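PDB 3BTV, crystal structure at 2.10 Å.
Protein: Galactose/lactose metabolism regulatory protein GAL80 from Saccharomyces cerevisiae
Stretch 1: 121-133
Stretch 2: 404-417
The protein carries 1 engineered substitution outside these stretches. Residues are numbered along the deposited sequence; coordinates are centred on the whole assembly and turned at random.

Stretch 1, residues 121-133: YLFVEWALACSLD
Stretch 2 404-417: TLMDALILHRLIES

Two segments of one chain meet here, and no two touching residues are closer than 277 positions in sequence; the contact buries 691 Å² counted over both sides. Stretch 1 enters as an extended strand from Tyr121, with phi/psi near -125/125, turns into a loop through a cis peptide bond between Trp126 and Ala127, and begins a helix at Leu132. Stretch 2 is a continuous helix from Leu405 onward, phi/psi near -60/-43. The two chains run in the same general direction: Leu128 CA lies 6.5 Å from Ala408 CA and, one helical turn later, Leu132 CA lies 5.7 Å from His412 CA.

The helix start is fixed from within its own stretch. Thr404 occupies the N-cap position with chi1 p, its OG1 accepting from Met406 N at 3.0 Å, while Asp407 OD2 (chi1 m) accepts from Thr404 N at 2.9 Å. On the other stretch Ser131, also p, caps the helix that follows it.

The aromatic centre pairs Trp126 with His412. Trp126 (t, chi2 -101°) has its CA-to-CB bond sideways, but the ring end comes nearer the helix. Leu411, t with chi2 p, lays CD2 over one face of the six-membered ring, 3.5 Å from the ring centroid and 16° off the normal, a CH-pi contact; its CG is 3.4 Å from Trp126 CH2. At the ring edge stand Ala408 O, 3.5 Å from Trp126 CZ3, and Ile415 CG1, 4.4 Å from Trp126 CZ2. The rings of Trp126 and His412 meet obliquely, with centroids 4.6 Å apart and planes at 42°. The broad indole thus spans two helical turns, while its NE1 is hydrogen-bonded elsewhere in the structure.

Polar contact converges on the His412 imidazole, whose CA-to-CB bond points toward stretch 1 with chi1 at -93° and chi2 at -66°. A weak hydrogen bond runs from Ala129 N to His412 NE2, 3.3 Å with an angle of 158°, so NE2 serves as its acceptor. Ala129 O approaches His412 CE1 to 3.3 Å near the ring plane. A buried histidine suits this place because it offers the loop backbone an acceptor and Trp126 an aromatic surface.

Aliphatic packing extends the contact both ways. Toward the helix start, Leu405 (chi1 -98°, between wells) bridges strand and loop: its CD2 is 4.3 Å from Leu122 CD2, its CD1 4.3 Å from Val124 CB, and its CG 4.0 Å from Leu128 CD2. Ala408 points its CB toward Leu128, 4.2 Å from that residue's CB, and the small methyl allows this close approach. Leu128 and Leu122 are both t with chi2 p.

Farther along, Leu132, also t and p, inserts as a knob among Leu409, His412, Arg413 and Glu416. Its CD1 lies 4.1 Å from Leu409 CD1, 4.0 Å from His412 CB and 3.8 Å from Arg413 CG, and its CD2 is 3.8 Å from Glu416 CG. Arg413 and Glu416 contribute aliphatic carbons to this pocket.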

# COMPACT_ATOMS: atom_id res chain seq x y z
N TYR B 121 -33.97 -16.45 15.86
CA TYR B 121 -32.70 -16.17 15.23
C TYR B 121 -32.66 -16.43 13.74
O TYR B 121 -33.19 -17.44 13.26
CB TYR B 121 -31.59 -16.97 15.90
CG TYR B 121 -31.46 -16.72 17.38
CD1 TYR B 121 -31.92 -17.65 18.31
CD2 TYR B 121 -30.87 -15.55 17.86
CE1 TYR B 121 -31.80 -17.42 19.67
CE2 TYR B 121 -30.75 -15.31 19.21
CZ TYR B 121 -31.21 -16.24 20.12
OH TYR B 121 -31.09 -16.00 21.46
N LEU B 122 -32.01 -15.53 13.02
CA LEU B 122 -31.71 -15.75 11.61
C LEU B 122 -30.21 -15.60 11.37
O LEU B 122 -29.63 -14.54 11.63
CB LEU B 122 -32.48 -14.78 10.72
CG LEU B 122 -32.11 -14.90 9.23
CD1 LEU B 122 -32.48 -16.29 8.70
CD2 LEU B 122 -32.79 -13.80 8.42
N PHE B 123 -29.60 -16.66 10.87
CA PHE B 123 -28.16 -16.72 10.69
C PHE B 123 -27.87 -16.80 9.19
O PHE B 123 -28.28 -17.76 8.53
CB PHE B 123 -27.63 -17.97 11.40
CG PHE B 123 -26.13 -18.05 11.49
CD1 PHE B 123 -25.54 -19.02 12.29
CD2 PHE B 123 -25.32 -17.18 10.80
CE1 PHE B 123 -24.16 -19.11 12.39
CE2 PHE B 123 -23.94 -17.26 10.90
CZ PHE B 123 -23.36 -18.23 11.69
N VAL B 124 -27.17 -15.80 8.66
CA VAL B 124 -26.83 -15.77 7.23
C VAL B 124 -25.34 -15.64 7.04
O VAL B 124 -24.66 -14.97 7.81
CB VAL B 124 -27.56 -14.61 6.49
CG1 VAL B 124 -27.26 -14.66 4.99
CG2 VAL B 124 -29.07 -14.69 6.72
N GLU B 125 -24.81 -16.28 6.00
CA GLU B 125 -23.40 -16.15 5.69
C GLU B 125 -23.09 -14.87 4.93
O GLU B 125 -23.95 -14.32 4.26
CB GLU B 125 -22.91 -17.36 4.91
CG GLU B 125 -22.81 -18.59 5.77
CD GLU B 125 -22.10 -19.72 5.08
OE1 GLU B 125 -22.45 -20.00 3.91
OE2 GLU B 125 -21.19 -20.31 5.70
N TRP B 126 -21.86 -14.40 5.07
CA TRP B 126 -21.36 -13.28 4.27
C TRP B 126 -20.97 -13.85 2.91
O TRP B 126 -20.36 -14.92 2.86
CB TRP B 126 -20.16 -12.62 4.94
CG TRP B 126 -19.58 -11.51 4.12
CD1 TRP B 126 -18.48 -11.57 3.34
CD2 TRP B 126 -20.11 -10.18 3.98
NE1 TRP B 126 -18.28 -10.37 2.71
CE2 TRP B 126 -19.27 -9.50 3.08
CE3 TRP B 126 -21.21 -9.52 4.51
CZ2 TRP B 126 -19.49 -8.17 2.72
CZ3 TRP B 126 -21.43 -8.20 4.15
CH2 TRP B 126 -20.58 -7.54 3.26
N ALA B 127 -21.31 -13.18 1.81
CA ALA B 127 -21.96 -11.88 1.83
C ALA B 127 -23.47 -12.00 1.99
O ALA B 127 -24.07 -13.00 1.60
CB ALA B 127 -21.62 -11.11 0.54
N LEU B 128 -24.08 -10.95 2.54
CA LEU B 128 -25.51 -10.97 2.79
C LEU B 128 -26.28 -11.07 1.47
O LEU B 128 -27.21 -11.86 1.35
CB LEU B 128 -25.94 -9.72 3.57
CG LEU B 128 -27.45 -9.65 3.86
CD1 LEU B 128 -27.95 -10.95 4.51
CD2 LEU B 128 -27.77 -8.44 4.73
N ALA B 129 -25.88 -10.28 0.48
CA ALA B 129 -26.56 -10.29 -0.81
C ALA B 129 -25.62 -9.89 -1.94
O ALA B 129 -24.42 -9.70 -1.73
CB ALA B 129 -27.76 -9.37 -0.77
N CYS B 130 -26.18 -9.79 -3.15
CA CYS B 130 -25.39 -9.46 -4.34
C CYS B 130 -25.25 -7.97 -4.60
O CYS B 130 -24.49 -7.56 -5.48
CB CYS B 130 -26.04 -10.11 -5.57
SG CYS B 130 -26.02 -11.90 -5.49
N SER B 131 -26.00 -7.16 -3.86
CA SER B 131 -25.93 -5.71 -4.01
C SER B 131 -26.39 -5.04 -2.72
O SER B 131 -27.06 -5.67 -1.90
CB SER B 131 -26.83 -5.25 -5.15
OG SER B 131 -28.20 -5.48 -4.83
N LEU B 132 -26.00 -3.78 -2.55
CA LEU B 132 -26.42 -3.01 -1.39
C LEU B 132 -27.96 -2.94 -1.37
O LEU B 132 -28.60 -3.12 -0.33
CB LEU B 132 -25.78 -1.62 -1.42
CG LEU B 132 -26.18 -0.65 -0.31
CD1 LEU B 132 -25.95 -1.27 1.05
CD2 LEU B 132 -25.45 0.66 -0.44
N ASP B 133 -28.54 -2.69 -2.53
CA ASP B 133 -30.00 -2.67 -2.66
C ASP B 133 -30.65 -3.92 -2.07
O ASP B 133 -31.54 -3.83 -1.22
CB ASP B 133 -30.42 -2.51 -4.12
CG ASP B 133 -30.30 -1.08 -4.60
OD1 ASP B 133 -30.23 -0.17 -3.75
OD2 ASP B 133 -30.28 -0.86 -5.83
N THR B 404 -24.19 -8.92 13.46
CA THR B 404 -25.55 -9.10 13.01
C THR B 404 -25.68 -8.64 11.57
O THR B 404 -24.71 -8.18 10.96
CB THR B 404 -26.50 -8.25 13.84
OG1 THR B 404 -26.31 -6.87 13.51
CG2 THR B 404 -26.21 -8.44 15.32
N LEU B 405 -26.89 -8.73 11.03
CA LEU B 405 -27.15 -8.23 9.69
C LEU B 405 -26.90 -6.72 9.56
O LEU B 405 -26.66 -6.22 8.46
CB LEU B 405 -28.58 -8.59 9.26
CG LEU B 405 -28.72 -9.83 8.37
CD1 LEU B 405 -27.72 -10.94 8.73
CD2 LEU B 405 -30.14 -10.36 8.40
N MET B 406 -26.94 -5.99 10.67
CA MET B 406 -26.60 -4.58 10.62
C MET B 406 -25.10 -4.39 10.37
O MET B 406 -24.69 -3.51 9.62
CB MET B 406 -27.00 -3.86 11.90
CG MET B 406 -26.56 -2.41 11.90
SD MET B 406 -27.21 -1.53 10.46
CE MET B 406 -28.89 -1.29 10.92
N ASP B 407 -24.29 -5.21 11.03
CA ASP B 407 -22.86 -5.20 10.77
C ASP B 407 -22.61 -5.56 9.31
O ASP B 407 -21.77 -4.97 8.64
CB ASP B 407 -22.14 -6.16 11.71
CG ASP B 407 -22.23 -5.73 13.17
OD1 ASP B 407 -21.68 -4.66 13.51
OD2 ASP B 407 -22.85 -6.45 13.97
N ALA B 408 -23.36 -6.54 8.80
CA ALA B 408 -23.28 -6.90 7.39
C ALA B 408 -23.64 -5.71 6.50
O ALA B 408 -22.95 -5.42 5.52
CB ALA B 408 -24.21 -8.08 7.08
N LEU B 409 -24.72 -5.03 6.84
CA LEU B 409 -25.22 -3.92 6.03
C LEU B 409 -24.17 -2.81 5.92
O LEU B 409 -23.86 -2.33 4.83
CB LEU B 409 -26.52 -3.39 6.62
CG LEU B 409 -27.27 -2.31 5.84
CD1 LEU B 409 -27.58 -2.81 4.44
CD2 LEU B 409 -28.53 -1.92 6.58
N ILE B 410 -23.59 -2.44 7.05
CA ILE B 410 -22.55 -1.42 7.08
C ILE B 410 -21.36 -1.83 6.19
O ILE B 410 -20.81 -1.02 5.46
CB ILE B 410 -22.11 -1.16 8.53
CG1 ILE B 410 -23.24 -0.47 9.30
CG2 ILE B 410 -20.79 -0.37 8.57
CD1 ILE B 410 -23.10 -0.58 10.81
N LEU B 411 -20.99 -3.10 6.25
CA LEU B 411 -19.92 -3.61 5.40
C LEU B 411 -20.31 -3.50 3.93
O LEU B 411 -19.50 -3.08 3.08
CB LEU B 411 -19.61 -5.07 5.77
CG LEU B 411 -18.39 -5.70 5.09
CD1 LEU B 411 -17.18 -4.80 5.18
CD2 LEU B 411 -18.10 -7.08 5.71
N HIS B 412 -21.55 -3.86 3.61
CA HIS B 412 -22.04 -3.70 2.25
C HIS B 412 -21.94 -2.25 1.78
O HIS B 412 -21.60 -1.99 0.62
CB HIS B 412 -23.47 -4.20 2.10
CG HIS B 412 -23.57 -5.62 1.65
ND1 HIS B 412 -23.14 -6.03 0.40
CD2 HIS B 412 -24.03 -6.73 2.27
CE1 HIS B 412 -23.34 -7.33 0.28
NE2 HIS B 412 -23.87 -7.78 1.41
N ARG B 413 -22.25 -1.30 2.66
CA ARG B 413 -22.15 0.11 2.29
C ARG B 413 -20.73 0.47 1.97
O ARG B 413 -20.47 1.26 1.06
CB ARG B 413 -22.66 1.01 3.42
CG ARG B 413 -24.18 0.93 3.61
CD ARG B 413 -24.66 1.75 4.81
NE ARG B 413 -26.12 1.74 4.90
CZ ARG B 413 -26.83 2.33 5.86
NH1 ARG B 413 -26.22 3.00 6.84
NH2 ARG B 413 -28.15 2.26 5.85
N LEU B 414 -19.79 -0.13 2.70
CA LEU B 414 -18.39 0.11 2.44
C LEU B 414 -17.96 -0.50 1.11
O LEU B 414 -17.24 0.13 0.33
CB LEU B 414 -17.51 -0.43 3.59
CG LEU B 414 -16.01 -0.17 3.44
CD1 LEU B 414 -15.72 1.32 3.35
CD2 LEU B 414 -15.21 -0.83 4.61
N ILE B 415 -18.40 -1.72 0.85
CA ILE B 415 -18.07 -2.38 -0.41
C ILE B 415 -18.69 -1.60 -1.57
O ILE B 415 -18.05 -1.36 -2.60
CB ILE B 415 -18.61 -3.81 -0.45
CG1 ILE B 415 -17.90 -4.69 0.59
CG2 ILE B 415 -18.43 -4.37 -1.84
CD1 ILE B 415 -16.39 -4.67 0.47
N GLU B 416 -19.94 -1.20 -1.41
CA GLU B 416 -20.59 -0.39 -2.44
C GLU B 416 -19.73 0.83 -2.73
O GLU B 416 -19.48 1.16 -3.89
CB GLU B 416 -21.99 0.03 -2.01
CG GLU B 416 -22.72 0.92 -3.02
CD GLU B 416 -22.60 0.43 -4.45
OE1 GLU B 416 -22.48 -0.80 -4.67
OE2 GLU B 416 -22.62 1.27 -5.38
N SER B 417 -19.24 1.47 -1.67
CA SER B 417 -18.41 2.67 -1.81
C SER B 417 -17.06 2.42 -2.47
O SER B 417 -16.57 3.27 -3.21
CB SER B 417 -18.20 3.33 -0.46
OG SER B 417 -19.46 3.61 0.12